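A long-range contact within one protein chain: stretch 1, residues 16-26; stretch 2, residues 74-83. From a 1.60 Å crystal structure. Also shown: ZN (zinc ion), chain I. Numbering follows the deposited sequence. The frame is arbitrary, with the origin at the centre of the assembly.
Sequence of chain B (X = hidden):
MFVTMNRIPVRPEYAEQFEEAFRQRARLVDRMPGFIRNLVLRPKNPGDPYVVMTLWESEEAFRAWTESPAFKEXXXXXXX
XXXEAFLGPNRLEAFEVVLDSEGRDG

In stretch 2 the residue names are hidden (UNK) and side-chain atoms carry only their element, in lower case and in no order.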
ATOM      1  N   GLU B  16      10.537 -16.672  -4.111  1.00 22.31           N
ATOM      2  CA  GLU B  16       9.624 -17.641  -4.708  1.00 23.35           C
ATOM      3  C   GLU B  16       8.871 -18.510  -3.676  1.00 23.00           C
ATOM      4  O   GLU B  16       7.648 -18.714  -3.772  1.00 23.06           O
ATOM      5  CB  GLU B  16      10.374 -18.490  -5.749  1.00 24.87           C
ATOM      6  CG  GLU B  16       9.562 -19.631  -6.335  1.00 28.04           C
ATOM      7  CD  GLU B  16      10.354 -20.464  -7.335  1.00 34.67           C
ATOM      8  OE1 GLU B  16      11.599 -20.321  -7.394  1.00 37.23           O
ATOM      9  OE2 GLU B  16       9.724 -21.262  -8.067  1.00 35.96           O
ATOM     10  N   GLN B  17       9.596 -19.022  -2.685  1.00 22.35           N
ATOM     11  CA  GLN B  17       8.974 -19.817  -1.655  1.00 21.47           C
ATOM     12  C   GLN B  17       7.988 -18.977  -0.841  1.00 20.99           C
ATOM     13  O   GLN B  17       6.902 -19.464  -0.508  1.00 21.41           O
ATOM     14  CB  GLN B  17      10.014 -20.468  -0.743  1.00 23.07           C
ATOM     15  CG  GLN B  17       9.424 -21.575   0.107  1.00 24.93           C
ATOM     16  CD  GLN B  17      10.263 -21.903   1.318  1.00 25.45           C
ATOM     17  OE1 GLN B  17      11.460 -21.639   1.338  1.00 25.32           O
ATOM     18  NE2 GLN B  17       9.628 -22.466   2.343  1.00 29.16           N
ATOM     19  N   PHE B  18       8.372 -17.726  -0.549  1.00 18.96           N
ATOM     20  CA  PHE B  18       7.495 -16.795   0.148  1.00 17.76           C
ATOM     21  C   PHE B  18       6.217 -16.601  -0.660  1.00 18.13           C
ATOM     22  O   PHE B  18       5.125 -16.686  -0.116  1.00 16.36           O
ATOM     23  CB  PHE B  18       8.196 -15.443   0.369  1.00 17.80           C
ATOM     24  CG  PHE B  18       7.287 -14.384   0.893  1.00 17.23           C
ATOM     25  CD1 PHE B  18       7.061 -14.286   2.244  1.00 18.52           C
ATOM     26  CD2 PHE B  18       6.622 -13.504   0.022  1.00 17.42           C
ATOM     27  CE1 PHE B  18       6.206 -13.323   2.757  1.00 18.11           C
ATOM     28  CE2 PHE B  18       5.761 -12.537   0.507  1.00 15.33           C
ATOM     29  CZ  PHE B  18       5.549 -12.445   1.890  1.00 17.58           C
ATOM     30  N   GLU B  19       6.355 -16.355  -1.961  1.00 17.54           N
ATOM     31  CA  GLU B  19       5.176 -16.138  -2.803  1.00 19.16           C
ATOM     32  C   GLU B  19       4.260 -17.371  -2.851  1.00 20.91           C
ATOM     33  O   GLU B  19       3.031 -17.239  -2.800  1.00 21.67           O
ATOM     34  CB  GLU B  19       5.593 -15.700  -4.214  1.00 19.00           C
ATOM     35  CG  GLU B  19       6.112 -14.262  -4.278  1.00 19.78           C
ATOM     36  CD  GLU B  19       6.400 -13.790  -5.688  1.00 22.24           C
ATOM     37  OE1 GLU B  19       5.785 -14.314  -6.656  1.00 23.36           O
ATOM     38  OE2 GLU B  19       7.230 -12.873  -5.829  1.00 21.71           O
ATOM     39  N   GLU B  20       4.882 -18.551  -2.932  1.00 23.03           N
ATOM     40  CA  GLU B  20       4.182 -19.836  -3.039  1.00 25.96           C
ATOM     41  C   GLU B  20       3.441 -20.061  -1.740  1.00 26.57           C
ATOM     42  O   GLU B  20       2.261 -20.411  -1.743  1.00 27.62           O
ATOM     43  CB  GLU B  20       5.198 -20.973  -3.263  1.00 26.44           C
ATOM     44  CG  GLU B  20       4.816 -22.030  -4.304  1.00 31.01           C
ATOM     45  CD  GLU B  20       6.009 -22.890  -4.772  1.00 34.71           C
ATOM     46  OE1 GLU B  20       5.787 -24.025  -5.285  1.00 36.20           O
ATOM     47  OE2 GLU B  20       7.177 -22.454  -4.622  1.00 34.77           O
ATOM     48  N   ALA B  21       4.129 -19.812  -0.627  1.00 27.59           N
ATOM     49  CA  ALA B  21       3.528 -19.903   0.694  1.00 28.18           C
ATOM     50  C   ALA B  21       2.385 -18.894   0.868  1.00 28.24           C
ATOM     51  O   ALA B  21       1.318 -19.242   1.380  1.00 29.34           O
ATOM     52  CB  ALA B  21       4.593 -19.745   1.790  1.00 28.06           C
ATOM     53  N   PHE B  22       2.574 -17.653   0.428  1.00 27.98           N
ATOM     54  CA  PHE B  22       1.518 -16.656   0.566  1.00 27.39           C
ATOM     55  C   PHE B  22       0.305 -16.767  -0.375  1.00 27.58           C
ATOM     56  O   PHE B  22      -0.766 -16.181  -0.121  1.00 27.04           O
ATOM     57  CB  PHE B  22       2.031 -15.223   0.566  1.00 27.48           C
ATOM     58  CG  PHE B  22       1.093 -14.316   1.265  1.00 28.61           C
ATOM     59  CD1 PHE B  22       1.390 -13.816   2.529  1.00 29.42           C
ATOM     60  CD2 PHE B  22      -0.167 -14.047   0.701  1.00 29.47           C
ATOM     61  CE1 PHE B  22       0.466 -13.008   3.176  1.00 29.66           C
ATOM     62  CE2 PHE B  22      -1.114 -13.251   1.351  1.00 24.41           C
ATOM     63  CZ  PHE B  22      -0.785 -12.735   2.592  1.00 31.73           C
ATOM     64  N   ARG B  23       0.478 -17.497  -1.465  1.00 27.78           N
ATOM     65  CA  ARG B  23      -0.646 -17.797  -2.338  1.00 28.44           C
ATOM     66  C   ARG B  23      -1.704 -18.554  -1.530  1.00 28.75           C
ATOM     67  O   ARG B  23      -2.921 -18.314  -1.675  1.00 28.78           O
ATOM     68  CB  ARG B  23      -0.146 -18.609  -3.524  1.00 28.05           C
ATOM     69  CG  ARG B  23      -1.200 -18.977  -4.554  1.00 30.16           C
ATOM     70  CD  ARG B  23      -0.593 -19.551  -5.810  1.00 33.09           C
ATOM     71  NE  ARG B  23      -0.689 -18.638  -6.956  1.00 37.69           N
ATOM     72  CZ  ARG B  23       0.243 -17.752  -7.331  1.00 39.92           C
ATOM     73  NH1 ARG B  23       0.022 -16.993  -8.405  1.00 39.25           N
ATOM     74  NH2 ARG B  23       1.391 -17.615  -6.657  1.00 39.76           N
ATOM     75  N   GLN B  24      -1.234 -19.441  -0.657  1.00 29.63           N
ATOM     76  CA  GLN B  24      -2.135 -20.193   0.223  1.00 29.50           C
ATOM     77  C   GLN B  24      -2.879 -19.327   1.249  1.00 29.00           C
ATOM     78  O   GLN B  24      -4.052 -19.556   1.512  1.00 29.73           O
ATOM     79  CB  GLN B  24      -1.400 -21.344   0.885  1.00 30.56           C
ATOM     80  CG  GLN B  24      -1.523 -22.625   0.080  1.00 34.68           C
ATOM     81  CD  GLN B  24      -0.191 -23.286  -0.156  1.00 40.15           C
ATOM     82  OE1 GLN B  24       0.132 -24.287   0.491  1.00 41.23           O
ATOM     83  NE2 GLN B  24       0.583 -22.747  -1.095  1.00 42.07           N
ATOM     84  N   ARG B  25      -2.212 -18.317   1.805  1.00 27.74           N
ATOM     85  CA  ARG B  25      -2.836 -17.428   2.775  1.00 26.64           C
ATOM     86  C   ARG B  25      -3.951 -16.608   2.148  1.00 26.20           C
ATOM     87  O   ARG B  25      -4.987 -16.382   2.782  1.00 26.55           O
ATOM     88  CB  ARG B  25      -1.800 -16.499   3.396  1.00 25.27           C
ATOM     89  CG  ARG B  25      -0.956 -17.139   4.447  1.00 25.80           C
ATOM     90  CD  ARG B  25       0.027 -16.176   5.079  1.00 23.13           C
ATOM     91  NE  ARG B  25      -0.566 -14.927   5.569  1.00 24.75           N
ATOM     92  CZ  ARG B  25      -0.091 -14.257   6.619  1.00 22.26           C
ATOM     93  NH1 ARG B  25       0.928 -14.798   7.266  1.00 24.41           N
ATOM     94  NH2 ARG B  25      -0.644 -13.099   7.046  1.00 18.56           N
ATOM     95  N   ALA B  26      -3.756 -16.184   0.900  1.00 25.28           N
ATOM     96  CA  ALA B  26      -4.789 -15.421   0.223  1.00 24.64           C
ATOM     97  C   ALA B  26      -6.010 -16.333   0.037  1.00 24.07           C
ATOM     98  O   ALA B  26      -7.116 -15.864   0.091  1.00 24.78           O
ATOM     99  CB  ALA B  26      -4.289 -14.876  -1.114  1.00 25.05           C
ATOM    100  N   UNK B  74      -3.286 -19.945   7.972  1.00 20.72           N
ATOM    101  CA  UNK B  74      -2.566 -19.144   6.994  1.00 22.83           C
ATOM    102  C   UNK B  74      -1.151 -18.917   7.494  1.00 22.98           C
ATOM    103  O   UNK B  74      -0.193 -19.000   6.733  1.00 23.93           O
ATOM    104  N   UNK B  75      -1.006 -18.684   8.788  1.00 25.22           N
ATOM    105  CA  UNK B  75       0.328 -18.532   9.362  1.00 27.43           C
ATOM    106  C   UNK B  75       1.198 -19.807   9.398  1.00 29.97           C
ATOM    107  O   UNK B  75       2.410 -19.739   9.641  1.00 29.52           O
ATOM    108  c   UNK B  75      -0.978 -14.492   9.863  1.00 22.30           C
ATOM    109  c   UNK B  75       0.892 -15.281  10.696  1.00 24.91           C
ATOM    110  c   UNK B  75       0.255 -17.791  10.687  1.00 26.71           C
ATOM    111  c   UNK B  75       0.051 -16.326  10.505  1.00 24.04           C
ATOM    112  n   UNK B  75      -1.110 -15.802   9.980  1.00 21.31           N
ATOM    113  n   UNK B  75       0.213 -14.147  10.321  1.00 19.59           N
ATOM    114  N   UNK B  76       0.618 -20.969   9.102  1.00 33.12           N
ATOM    115  CA  UNK B  76       1.464 -22.144   8.840  1.00 36.12           C
ATOM    116  C   UNK B  76       2.380 -21.966   7.605  1.00 38.27           C
ATOM    117  O   UNK B  76       3.123 -22.890   7.261  1.00 39.18           O
ATOM    118  c   UNK B  76       0.634 -23.433   8.741  1.00 36.63           C
ATOM    119  N   UNK B  77       2.344 -20.769   6.988  1.00 40.22           N
ATOM    120  CA  UNK B  77       3.224 -20.360   5.869  1.00 41.48           C
ATOM    121  C   UNK B  77       4.705 -20.199   6.245  1.00 42.09           C
ATOM    122  O   UNK B  77       5.459 -21.170   6.183  1.00 42.61           O
ATOM    123  c   UNK B  77       3.172 -17.127   6.873  1.00 42.53           C
ATOM    124  c   UNK B  77       2.733 -19.069   5.193  1.00 41.89           C
ATOM    125  n   UNK B  77       4.503 -15.732   9.000  1.00 43.21           N
ATOM    126  n   UNK B  77       3.300 -17.567   8.263  1.00 45.65           N
ATOM    127  n   UNK B  77       3.962 -17.420  10.464  1.00 44.88           N
ATOM    128  c   UNK B  77       2.165 -17.985   6.125  1.00 42.92           C
ATOM    129  c   UNK B  77       3.922 -16.901   9.238  1.00 45.15           C
ATOM    130  N   UNK B  78       5.112 -18.977   6.604  1.00 42.19           N
ATOM    131  CA  UNK B  78       6.466 -18.666   7.075  1.00 42.21           C
ATOM    132  C   UNK B  78       6.769 -19.347   8.414  1.00 42.30           C
ATOM    133  O   UNK B  78       7.815 -19.109   9.039  1.00 42.58           O
ATOM    134  c   UNK B  78       6.709 -17.141   7.146  1.00 42.64           C
ATOM    135  o   UNK B  78       7.365 -16.752   8.354  1.00 43.04           O
ATOM    136  N   UNK B  79       5.834 -20.183   8.851  1.00 41.71           N
ATOM    137  CA  UNK B  79       6.173 -21.279   9.730  1.00 41.38           C
ATOM    138  C   UNK B  79       7.140 -22.170   8.964  1.00 40.77           C
ATOM    139  O   UNK B  79       8.130 -22.637   9.534  1.00 41.34           O
ATOM    140  N   UNK B  80       6.861 -22.399   7.677  1.00 39.73           N
ATOM    141  CA  UNK B  80       7.725 -23.250   6.848  1.00 38.42           C
ATOM    142  C   UNK B  80       8.939 -22.490   6.331  1.00 37.25           C
ATOM    143  O   UNK B  80       9.959 -23.107   6.012  1.00 37.35           O
ATOM    144  o   UNK B  80       6.467 -22.979   4.737  1.00 39.20           O
ATOM    145  c   UNK B  80       6.975 -23.952   5.659  1.00 38.58           C
ATOM    146  c   UNK B  80       5.729 -24.699   6.122  1.00 38.24           C
ATOM    147  N   UNK B  81       8.828 -21.162   6.228  1.00 35.46           N
ATOM    148  CA  UNK B  81       9.976 -20.335   5.866  1.00 33.63           C
ATOM    149  C   UNK B  81      10.937 -20.227   7.048  1.00 32.41           C
ATOM    150  O   UNK B  81      10.549 -19.792   8.139  1.00 32.32           O
ATOM    151  c   UNK B  81       8.002 -19.289   3.398  1.00 34.96           C
ATOM    152  c   UNK B  81      10.452 -18.844   3.044  1.00 33.12           C
ATOM    153  c   UNK B  81       9.254 -18.597   3.950  1.00 33.95           C
ATOM    154  c   UNK B  81       9.536 -18.934   5.420  1.00 33.21           C
ATOM    155  N   UNK B  82      12.197 -20.601   6.839  1.00 31.29           N
ATOM    156  CA  UNK B  82      13.200 -20.534   7.909  1.00 30.65           C
ATOM    157  C   UNK B  82      13.407 -19.114   8.448  1.00 29.96           C
ATOM    158  O   UNK B  82      13.240 -18.153   7.699  1.00 28.13           O
ATOM    159  c   UNK B  82      14.477 -21.034   7.224  1.00 30.42           C
ATOM    160  c   UNK B  82      14.230 -20.853   5.775  1.00 31.46           C
ATOM    161  c   UNK B  82      12.761 -21.111   5.573  1.00 31.26           C
ATOM    162  N   UNK B  83      13.763 -18.979   9.725  1.00 29.60           N
ATOM    163  CA  UNK B  83      14.054 -17.650  10.290  1.00 29.31           C
ATOM    164  C   UNK B  83      15.077 -16.893   9.446  1.00 28.36           C
ATOM    165  O   UNK B  83      15.031 -15.667   9.325  1.00 28.72           O
ATOM    166  c   UNK B  83      13.822 -16.808  12.687  1.00 33.24           C
ATOM    167  n   UNK B  83      14.731 -14.132  15.217  1.00 37.05           N
ATOM    168  c   UNK B  83      14.703 -15.687  13.208  1.00 36.16           C
ATOM    169  c   UNK B  83      13.906 -14.801  14.165  1.00 36.85           C
ATOM    170  c   UNK B  83      14.546 -17.751  11.734  1.00 30.04           C
TER
HETATM  171 ZN    ZN I2006       0.977 -12.293  10.596  1.00 26.15          ZN
HETATM  172  O   HOH W   1       2.797 -12.390   9.075  1.00 37.84           O

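Position 74 has backbone atoms and nothing more, so it is glycine. G74 lies against the helix of stretch 1 where the backbones come close, its CA 4.6 Å from the CA of R25. An ideal CB built here would point toward the helix and sit 3.3 Å from R25 CG, a tight fit that the bare backbone avoids.

Position 75 carries one carbon followed by a five-membered ring of three carbons and two nitrogens, the pattern of histidine. One ring nitrogen of H75, NE2, binds the zinc ion at 2.0 Å, and water 1 lies 2.4 Å from the same ZN through its O atom. The other, ND1, is hydrogen-bonded elsewhere in the structure. The CA-to-CB bond points away from the helix, yet the end of the side chain returns: R25 NH2 is 3.2 Å from H75 CE1, and R25 NH1 lies over one face of the ring. The 3.2 Å between R25 NH1 and H75 NE2 is no hydrogen bond, since there is no hydrogen to share.

Position 76 has a single side-chain carbon pointing away from stretch 1. It is alanine, and A76 CB is 7.8 Å from R25 CG, its nearest neighbour there.

Position 77 shows three carbons, a nitrogen, then a carbon bearing two more nitrogens: arginine. R77 closes a type I turn that starts at G74. Its CB, directed toward the helix, meets A21 CB at 3.9 Å. Its guanidinium turns back to its own loop, where NE and NH1 donate to H75 O at 2.7 and 2.9 Å. R77 NE is 3.8 Å from R25 NH1, a close approach of like charges.

Position 78 has one carbon and one oxygen, hence serine; S78 points sideways and makes no contact with the helix. Position 79 again lacks side-chain atoms. It is glycine, but unlike G74 it has room for a CB, with nothing of stretch 1 within 5.5 Å.

Position 80 branches at its first carbon into one oxygen and one carbon, which identifies threonine. T80 OG1 donates a 2.5 Å hydrogen bond to R77 O, while Q17 NE2 approaches T80 O at 3.7 Å.

Position 81 has four carbons forked at the second, as in leucine. L81 starts sideways, but its end comes nearer: CD2 is 3.8 Å from A21 CB and 4.1 Å from F18 CA, and CD1 is 3.4 Å from Q17 OE1.

Position 82 closes three carbons onto its backbone nitrogen, so it is proline; P82 barely touches Q17. Position 83, four carbons in a row ending in nitrogen, is lysine, and K83 is out of reach.

The contact buries 453 Å² without a hydrogen bond between the stretches. It rests on packing: L81 and the CB of R77 against A21, and R25 over the zinc-bound histidine. Bonds within the loop, from R77 to H75 O and from T80 to R77 O, tie together the surface that meets the helix.

Stretch 2 (74-83) GHARSGTLPK
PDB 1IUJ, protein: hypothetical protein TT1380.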